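Local coordinates for enoyl-CoA hydratase (Mycobacterium smegmatis, PDB 3PE8), which probably catalyses the hydration of enoyl-CoA thioesters to 3-hydroxyacyl-CoA in the enoyl-CoA hydratase/isomerase (crotonase) family, and binds a zinc ion in the crystal, at residues R38-F41 against F42-L45; D182-T185 against A186-V190. All coordinates share one frame; numbering follows the deposited sequence.

Contact 1: residues R38-F41 against F42-L45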
ATOM      1  N   ARG A  38     -12.202  29.532  10.692  1.00 15.47           N
ATOM      2  CA  ARG A  38     -12.169  28.175  10.120  1.00 15.50           C
ATOM      3  C   ARG A  38     -13.462  27.867   9.384  1.00 16.81           C
ATOM      4  O   ARG A  38     -13.458  27.469   8.218  1.00 16.84           O
ATOM      5  CB  ARG A  38     -11.899  27.135  11.218  1.00 16.99           C
ATOM      6  CG  ARG A  38     -10.506  27.150  11.773  1.00 18.18           C
ATOM      7  CD  ARG A  38     -10.231  25.984  12.793  1.00 20.00           C
ATOM      8  NE  ARG A  38     -11.211  25.743  13.871  1.00 26.26           N
ATOM      9  CZ  ARG A  38     -11.132  26.194  15.129  1.00 26.73           C
ATOM     10  NH1 ARG A  38     -10.137  26.978  15.532  1.00 27.57           N
ATOM     11  NH2 ARG A  38     -12.079  25.875  16.009  1.00 29.05           N
ATOM     12  N   SER A  39     -14.591  28.100  10.044  1.00 16.55           N
ATOM     13  CA  SER A  39     -15.914  27.852   9.461  0.50 17.41           C
ATOM     14  C   SER A  39     -16.082  28.609   8.151  1.00 16.67           C
ATOM     15  O   SER A  39     -16.526  28.058   7.128  1.00 17.11           O
ATOM     16  CB  SER A  39     -17.004  28.312  10.424  0.50 18.71           C
ATOM     17  OG  SER A  39     -18.300  28.096   9.868  0.50 21.15           O
ATOM     18  N   THR A  40     -15.764  29.900   8.214  1.00 16.14           N
ATOM     19  CA  THR A  40     -15.939  30.802   7.078  1.00 15.76           C
ATOM     20  C   THR A  40     -15.013  30.406   5.913  1.00 14.91           C
ATOM     21  O   THR A  40     -15.441  30.371   4.749  1.00 15.32           O
ATOM     22  CB  THR A  40     -15.707  32.277   7.509  1.00 15.47           C
ATOM     23  OG1 THR A  40     -16.629  32.611   8.563  1.00 18.06           O
ATOM     24  CG2 THR A  40     -15.944  33.232   6.338  1.00 16.08           C
ATOM     25  N   PHE A  41     -13.766  30.104   6.233  1.00 14.83           N
ATOM     26  CA  PHE A  41     -12.787  29.744   5.197  1.00 13.32           C
ATOM     27  C   PHE A  41     -13.150  28.448   4.492  1.00 13.78           C
ATOM     28  O   PHE A  41     -13.181  28.362   3.250  1.00 13.12           O
ATOM     29  CB  PHE A  41     -11.395  29.642   5.810  1.00 13.40           C
ATOM     30  CG  PHE A  41     -10.343  29.215   4.839  1.00 12.78           C
ATOM     31  CD1 PHE A  41      -9.929  30.060   3.818  1.00 14.69           C
ATOM     32  CD2 PHE A  41      -9.816  27.930   4.901  1.00 14.29           C
ATOM     33  CE1 PHE A  41      -8.974  29.636   2.899  1.00 13.48           C
ATOM     34  CE2 PHE A  41      -8.857  27.516   3.979  1.00 14.09           C
ATOM     35  CZ  PHE A  41      -8.459  28.383   2.977  1.00 14.10           C
ATOM     36  N   PHE A  42     -13.437  27.416   5.276  1.00 14.02           N
ATOM     37  CA  PHE A  42     -13.754  26.116   4.700  1.00 15.71           C
ATOM     38  C   PHE A  42     -15.039  26.176   3.890  1.00 15.88           C
ATOM     39  O   PHE A  42     -15.139  25.548   2.829  1.00 17.01           O
ATOM     40  CB  PHE A  42     -13.724  24.993   5.751  1.00 16.59           C
ATOM     41  CG  PHE A  42     -12.339  24.727   6.310  1.00 16.39           C
ATOM     42  CD1 PHE A  42     -11.294  24.384   5.456  1.00 18.45           C
ATOM     43  CD2 PHE A  42     -12.059  24.874   7.659  1.00 19.13           C
ATOM     44  CE1 PHE A  42     -10.006  24.185   5.942  1.00 18.14           C
ATOM     45  CE2 PHE A  42     -10.756  24.669   8.141  1.00 17.82           C
ATOM     46  CZ  PHE A  42      -9.747  24.292   7.278  1.00 17.29           C
ATOM     47  N   ARG A  43     -16.029  26.948   4.356  1.00 16.39           N
ATOM     48  CA  ARG A  43     -17.235  27.181   3.583  1.00 17.05           C
ATOM     49  C   ARG A  43     -16.950  27.933   2.272  1.00 16.49           C
ATOM     50  O   ARG A  43     -17.508  27.615   1.240  1.00 17.11           O
ATOM     51  CB  ARG A  43     -18.291  27.932   4.417  1.00 18.26           C
ATOM     52  CG  ARG A  43     -19.581  28.229   3.665  1.00 23.36           C
ATOM     53  CD  ARG A  43     -20.658  28.776   4.610  1.00 31.08           C
ATOM     54  NE  ARG A  43     -20.263  30.106   5.097  1.00 36.66           N
ATOM     55  CZ  ARG A  43     -19.905  30.429   6.345  1.00 38.55           C
ATOM     56  NH1 ARG A  43     -19.884  29.529   7.340  1.00 39.92           N
ATOM     57  NH2 ARG A  43     -19.568  31.688   6.598  1.00 38.06           N
ATOM     58  N   ALA A  44     -16.067  28.922   2.328  1.00 15.56           N
ATOM     59  CA  ALA A  44     -15.694  29.680   1.134  1.00 14.98           C
ATOM     60  C   ALA A  44     -15.026  28.802   0.064  1.00 14.35           C
ATOM     61  O   ALA A  44     -15.273  28.984  -1.140  1.00 14.50           O
ATOM     62  CB  ALA A  44     -14.783  30.878   1.522  1.00 13.81           C
ATOM     63  N   LEU A  45     -14.222  27.835   0.490  1.00 14.05           N
ATOM     64  CA  LEU A  45     -13.625  26.873  -0.442  1.00 13.48           C
ATOM     65  C   LEU A  45     -14.696  26.051  -1.151  1.00 14.44           C
ATOM     66  O   LEU A  45     -14.678  25.902  -2.389  1.00 14.62           O
ATOM     67  CB  LEU A  45     -12.600  25.960   0.254  1.00 13.20           C
ATOM     68  CG  LEU A  45     -11.248  26.588   0.626  1.00 12.12           C
ATOM     69  CD1 LEU A  45     -10.407  25.579   1.415  1.00 13.70           C
ATOM     70  CD2 LEU A  45     -10.499  27.125  -0.597  1.00 12.17           C
TER
HETATM   71  O   HOH W   1     -18.990  30.724   9.948  1.00 29.06           O

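Contact 2: residues D182-T185 against A186-V190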
ATOM      1  N   ASP A 182       5.111  42.091  -5.384  1.00 14.49           N
ATOM      2  CA  ASP A 182       4.744  41.359  -6.579  1.00 14.89           C
ATOM      3  C   ASP A 182       4.022  40.036  -6.302  1.00 13.78           C
ATOM      4  O   ASP A 182       3.726  39.297  -7.215  1.00 13.25           O
ATOM      5  CB  ASP A 182       6.016  41.051  -7.357  1.00 15.37           C
ATOM      6  CG  ASP A 182       6.689  42.298  -7.886  1.00 21.37           C
ATOM      7  OD1 ASP A 182       5.980  43.327  -8.126  1.00 23.21           O
ATOM      8  OD2 ASP A 182       7.948  42.242  -8.077  1.00 26.22           O
ATOM      9  N   LEU A 183       3.765  39.726  -5.031  1.00 12.74           N
ATOM     10  CA  LEU A 183       3.235  38.411  -4.670  1.00 12.08           C
ATOM     11  C   LEU A 183       1.894  38.124  -5.352  1.00 10.67           C
ATOM     12  O   LEU A 183       1.748  37.106  -6.036  1.00 10.93           O
ATOM     13  CB  LEU A 183       3.041  38.307  -3.147  1.00 12.35           C
ATOM     14  CG  LEU A 183       2.362  37.003  -2.714  1.00 12.30           C
ATOM     15  CD1 LEU A 183       3.186  35.832  -3.145  1.00 12.99           C
ATOM     16  CD2 LEU A 183       2.123  37.003  -1.170  1.00 14.54           C
ATOM     17  N   LEU A 184       0.903  38.980  -5.154  1.00 11.25           N
ATOM     18  CA  LEU A 184      -0.402  38.719  -5.777  1.00 11.37           C
ATOM     19  C   LEU A 184      -0.365  38.923  -7.301  1.00 12.06           C
ATOM     20  O   LEU A 184      -1.042  38.198  -8.007  1.00 11.20           O
ATOM     21  CB  LEU A 184      -1.532  39.495  -5.118  1.00 12.67           C
ATOM     22  CG  LEU A 184      -2.148  38.838  -3.844  1.00 15.39           C
ATOM     23  CD1 LEU A 184      -3.043  37.598  -4.176  1.00 16.39           C
ATOM     24  CD2 LEU A 184      -1.154  38.446  -2.827  1.00 19.38           C
ATOM     25  N   THR A 185       0.466  39.833  -7.804  1.00 12.76           N
ATOM     26  CA  THR A 185       0.762  39.886  -9.239  1.00 12.95           C
ATOM     27  C   THR A 185       1.187  38.510  -9.769  1.00 12.73           C
ATOM     28  O   THR A 185       0.674  38.011 -10.792  1.00 13.30           O
ATOM     29  CB  THR A 185       1.869  40.929  -9.509  1.00 13.58           C
ATOM     30  OG1 THR A 185       1.436  42.180  -9.021  1.00 16.20           O
ATOM     31  CG2 THR A 185       2.161  41.039 -11.040  1.00 14.57           C
ATOM     32  N   ALA A 186       2.145  37.875  -9.099  1.00 12.42           N
ATOM     33  CA  ALA A 186       2.616  36.589  -9.523  1.00 11.84           C
ATOM     34  C   ALA A 186       1.586  35.500  -9.458  1.00 11.37           C
ATOM     35  O   ALA A 186       1.531  34.610 -10.341  1.00 12.65           O
ATOM     36  CB  ALA A 186       3.875  36.159  -8.692  1.00 12.59           C
ATOM     37  N   ALA A 187       0.824  35.492  -8.365  1.00 11.34           N
ATOM     38  CA  ALA A 187      -0.239  34.500  -8.199  1.00 10.12           C
ATOM     39  C   ALA A 187      -1.298  34.653  -9.291  1.00 10.63           C
ATOM     40  O   ALA A 187      -1.771  33.645  -9.834  1.00 10.26           O
ATOM     41  CB  ALA A 187      -0.847  34.590  -6.848  1.00 10.96           C
ATOM     42  N   ARG A 188      -1.626  35.904  -9.644  1.00 10.99           N
ATOM     43  CA  ARG A 188      -2.587  36.165 -10.735  1.00 11.79           C
ATOM     44  C   ARG A 188      -2.070  35.700 -12.089  1.00 12.19           C
ATOM     45  O   ARG A 188      -2.856  35.252 -12.915  1.00 12.07           O
ATOM     46  CB  ARG A 188      -2.994  37.640 -10.780  1.00 11.49           C
ATOM     47  CG  ARG A 188      -3.988  38.037  -9.674  1.00 13.49           C
ATOM     48  CD  ARG A 188      -4.480  39.455  -9.856  1.00 13.83           C
ATOM     49  NE  ARG A 188      -3.534  40.488  -9.450  1.00 14.55           N
ATOM     50  CZ  ARG A 188      -3.457  41.034  -8.228  1.00 15.67           C
ATOM     51  NH1 ARG A 188      -4.240  40.617  -7.219  1.00 15.84           N
ATOM     52  NH2 ARG A 188      -2.573  41.986  -8.002  1.00 15.85           N
ATOM     53  N   ARG A 189      -0.752  35.781 -12.319  1.00 12.72           N
ATOM     54  CA  ARG A 189      -0.160  35.284 -13.556  1.00 13.24           C
ATOM     55  C   ARG A 189      -0.349  33.792 -13.688  1.00 11.99           C
ATOM     56  O   ARG A 189      -0.730  33.316 -14.775  1.00 12.76           O
ATOM     57  CB  ARG A 189       1.348  35.616 -13.658  1.00 14.75           C
ATOM     58  CG  ARG A 189       1.689  37.033 -13.833  1.00 18.74           C
ATOM     59  CD  ARG A 189       3.160  37.192 -14.255  1.00 23.79           C
ATOM     60  NE  ARG A 189       4.102  36.500 -13.345  1.00 24.33           N
ATOM     61  CZ  ARG A 189       4.863  37.118 -12.430  1.00 28.09           C
ATOM     62  NH1 ARG A 189       4.792  38.460 -12.251  1.00 27.91           N
ATOM     63  NH2 ARG A 189       5.675  36.400 -11.654  1.00 28.52           N
ATOM     64  N   VAL A 190      -0.080  33.040 -12.613  1.00 11.60           N
ATOM     65  CA  VAL A 190      -0.259  31.599 -12.637  1.00 11.42           C
ATOM     66  C   VAL A 190      -1.721  31.250 -12.804  1.00 10.35           C
ATOM     67  O   VAL A 190      -2.079  30.449 -13.643  1.00 11.85           O
ATOM     68  CB  VAL A 190       0.367  30.926 -11.394  1.00 11.65           C
ATOM     69  CG1 VAL A 190       0.027  29.456 -11.345  1.00 13.27           C
ATOM     70  CG2 VAL A 190       1.886  31.179 -11.397  1.00 13.45           C
TER

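Contact 1: residues R38-F41 against F42-L45
The ring of Phe41 turns its edge to one face of the Phe42 ring in an edge-to-face pair, centroids 5.4 Å apart. The two planes meet at 66°. Phe41 CD2 sits off-centre over that face, 3.9 Å from Phe42 CD1. Differing first torsions set the two adjacent rings against each other: Phe41 carries CG anti to its own backbone N (chi1 177°), whereas Phe42 carries it anti to the carbonyl carbon (chi1 -67°). One turn on, Leu45 CG lies over a face of the Phe41 ring, offset toward its rim, and Leu45 CD1 comes within 3.6 Å of Phe41 CE2. All of this happens on helix 35-50, the crossover helix of a beta-alpha-beta unit between strands 19-24 and 56-61 of the crotonase fold. Phe41 packs on Leu11 and Leu24 of the sheet, Ala44 on Leu11 and Leu22, and Leu45 on Leu22, while Phe42 meets Trp138 in a second edge-to-face pair, its side chain about 8 Å from that of the zinc ligand Glu109. Four i to i+4 backbone bonds hold the turns, among them Phe42 N to Arg38 O at 2.9 Å. Ser39 and Arg43 are exposed, with Thr40 beside them. There the Arg43 chain bends at chi3 and lays a face of its guanidinium over Thr40 CA and Ser39 O. A water in the guanidinium plane accepts from Arg43 NH1 at 3.0 Å and is hydrogen-bonded to Ser39 OG at 2.7 Å. The same water donates weakly to Thr40 OG1, whose stronger partner is Glu36 O in the preceding turn.

Contact 2: residues D182-T185 against A186-V190
Ala186 N donates to Asp182 O at 2.8 Å, opening a run of i to i+4 backbone bonds in the first turns of helix 183-195. The last of them, Arg189 N to Thr185 O, is the longest at 3.1 Å and the most bent, with an N-H...O angle of 147°.

Two arginines supply the side-chain contacts, each folding back over the preceding turn. The Arg188 chain bends at chi3 (-77°), which brings the centre of its guanidinium face over Leu184 O; Arg188 NH1 then rests 3.6 Å from Leu184 CB. Arg189 bends likewise, laying its guanidinium over Thr185 O across the contact and over Ala186 CA of its own segment. Its NH1 is 3.9 Å from Thr185 CG2, while its NH2 makes a salt bridge to Glu176.

Apolar packing belongs to the inner side, where Leu183, Leu184, Ala187 and Val190 meet strands 56-61, 95-99 and 116-120, so the helix covers the central sheet of the crotonase fold. Val190 also packs on Arg155 of a second subunit.

A carbonyl oxygen beneath the Arg188 guanidinium probably offers its positive charge some electrostatic stabilisation, although that oxygen's hydrogen bond goes to Arg188 N.

How the contacts relate
The two contacts, with nearest atoms about 12 Å apart, show one principle twice: an amphipathic helix packs apolar residues on a sheet and folds an arginine or two along its outer side. They lie on different helices, 35-50 and 183-195, yet share one sheet, contact 1 meeting its 11-16 and 19-24 strands and contact 2 its 56-61, 95-99 and 116-120 strands. Both are partly buried. Contact 1 adds an aromatic pair, the Phe42 side chain about 8 Å from that of Glu109; contact 2 lies away from that site. Water bridges contact 1's exposed groups, whereas contact 2 has a salt bridge to Glu176. No other chain touches contact 1, but Val190 of contact 2 meets a second subunit.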